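Local structure of interleukin 22 (Danio rerio, 4O6K) at residues P102-K105 and Q106-N110. The protein is an alpha-helical cytokine of the IL-10 family that probably signals through a cell-surface receptor, as human IL-22 does. Residues are numbered along the deposited sequence; the frame is centred on the assembly and turned at random.
Sequences PLVK and QFKRN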
# COMPACT_ATOMS: atom_id res chain seq x y z
N PRO A 102 -15.84 3.71 -1.85
CA PRO A 102 -15.87 2.81 -3.01
C PRO A 102 -14.50 2.29 -3.45
O PRO A 102 -14.40 1.13 -3.87
CB PRO A 102 -16.46 3.68 -4.12
CG PRO A 102 -17.21 4.74 -3.43
CD PRO A 102 -16.61 4.95 -2.08
N LEU A 103 -13.47 3.12 -3.36
CA LEU A 103 -12.14 2.75 -3.84
C LEU A 103 -11.45 1.72 -2.94
O LEU A 103 -10.73 0.85 -3.42
CB LEU A 103 -11.26 3.99 -3.98
CG LEU A 103 -11.68 4.95 -5.10
CD1 LEU A 103 -10.82 6.20 -5.10
CD2 LEU A 103 -11.64 4.26 -6.46
N VAL A 104 -11.70 1.78 -1.64
CA VAL A 104 -11.18 0.83 -0.73
C VAL A 104 -11.84 -0.50 -0.99
O VAL A 104 -11.20 -1.45 -1.10
CB VAL A 104 -11.39 1.26 0.73
CG1 VAL A 104 -10.91 0.23 1.69
CG2 VAL A 104 -10.73 2.57 1.00
N LYS A 105 -13.14 -0.52 -1.14
CA LYS A 105 -13.85 -1.75 -1.47
C LYS A 105 -13.38 -2.32 -2.80
O LYS A 105 -13.27 -3.50 -2.95
CB LYS A 105 -15.35 -1.53 -1.46
CG LYS A 105 -15.99 -1.67 -0.11
CD LYS A 105 -17.29 -0.95 -0.04
CE LYS A 105 -17.03 0.52 -0.24
NZ LYS A 105 -17.13 1.37 0.95
N GLN A 106 -13.08 -1.46 -3.74
CA GLN A 106 -12.61 -1.92 -5.04
C GLN A 106 -11.37 -2.75 -4.97
O GLN A 106 -11.28 -3.82 -5.54
CB GLN A 106 -12.38 -0.77 -6.00
CG GLN A 106 -11.98 -1.20 -7.38
CD GLN A 106 -11.64 -0.04 -8.28
OE1 GLN A 106 -12.35 0.90 -8.35
NE2 GLN A 106 -10.54 -0.10 -8.95
N PHE A 107 -10.40 -2.25 -4.22
CA PHE A 107 -9.18 -2.97 -4.02
C PHE A 107 -9.45 -4.35 -3.42
O PHE A 107 -9.01 -5.34 -3.92
CB PHE A 107 -8.19 -2.21 -3.18
CG PHE A 107 -6.99 -3.01 -2.87
CD1 PHE A 107 -6.13 -3.33 -3.86
CD2 PHE A 107 -6.76 -3.50 -1.61
CE1 PHE A 107 -5.05 -4.11 -3.61
CE2 PHE A 107 -5.68 -4.28 -1.33
CZ PHE A 107 -4.82 -4.59 -2.34
N LYS A 108 -10.18 -4.34 -2.32
CA LYS A 108 -10.54 -5.54 -1.64
C LYS A 108 -11.25 -6.54 -2.54
O LYS A 108 -10.92 -7.70 -2.59
CB LYS A 108 -11.41 -5.17 -0.47
CG LYS A 108 -10.69 -4.45 0.64
CD LYS A 108 -11.37 -4.68 1.96
CE LYS A 108 -12.05 -3.43 2.47
NZ LYS A 108 -11.83 -3.09 3.89
N ARG A 109 -12.21 -6.01 -3.30
CA ARG A 109 -12.96 -6.76 -4.28
C ARG A 109 -12.08 -7.37 -5.34
O ARG A 109 -12.15 -8.52 -5.57
CB ARG A 109 -14.03 -5.89 -4.93
CG ARG A 109 -14.85 -6.57 -6.01
CD ARG A 109 -16.11 -5.82 -6.31
NE ARG A 109 -15.85 -4.57 -6.97
CZ ARG A 109 -15.98 -3.40 -6.41
NH1 ARG A 109 -16.33 -3.32 -5.18
NH2 ARG A 109 -15.72 -2.34 -7.09
N ASN A 110 -11.25 -6.59 -5.97
CA ASN A 110 -10.32 -7.03 -7.01
C ASN A 110 -9.24 -7.97 -6.48
O ASN A 110 -8.82 -8.89 -7.18
CB ASN A 110 -9.69 -5.82 -7.70
CG ASN A 110 -10.70 -5.05 -8.53
OD1 ASN A 110 -11.79 -5.55 -8.83
ND2 ASN A 110 -10.35 -3.83 -8.92
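Arg109 N donates to Lys105 O at 2.7 Å, the shortest backbone bond between the two segments, and the Arg109 side chain approaches the same oxygen. Arg109 CB lies 3.2 Å from Lys105 O, while a bend at chi3 (70°) folds the guanidinium back along the helix, bringing NH1 obliquely to 3.8 Å from that oxygen, too long to count as a bond. One face of the guanidinium looks onto Gln106 CA, which lies off-centre toward its rim. These are the opening turns of helix 102-117, and i to i+4 bonds run through them: Phe107 N to Leu103 O, Lys108 N to Val104 O, and Gln106 N to Pro102 O. Pro102 has no amide hydrogen, which costs nothing in the first turn, where backbone N-H groups have no carbonyl of an earlier turn to bond.

Beside the backbone, two pairs of side chains run alongside each other. Lys108 points the same way as Val104, and its bends at chi3 and chi4 set CE 3.9 Å from Val104 CG1; Leu103 CD2 meets Gln106 OE1 at 3.9 Å. Gln106 holds CG anti to its own backbone N (chi1 -177°) and stays extended, which carries its amide alongside Leu103. Lys105 instead bends back to the N-terminal side, where NZ is hydrogen-bonded to Ser99 O, just before the helix.

Val104 packs on Ile50 and Ile54 of helix 47-62, and the Phe107 ring meets that of Tyr58, planes at about 15°. This end of the helix is therefore amphipathic: apolar groups seat it on the helical bundle, while the guanidinium of exposed Arg109 lies over the backbone and may add a weak favourable charge interaction at Lys105 O.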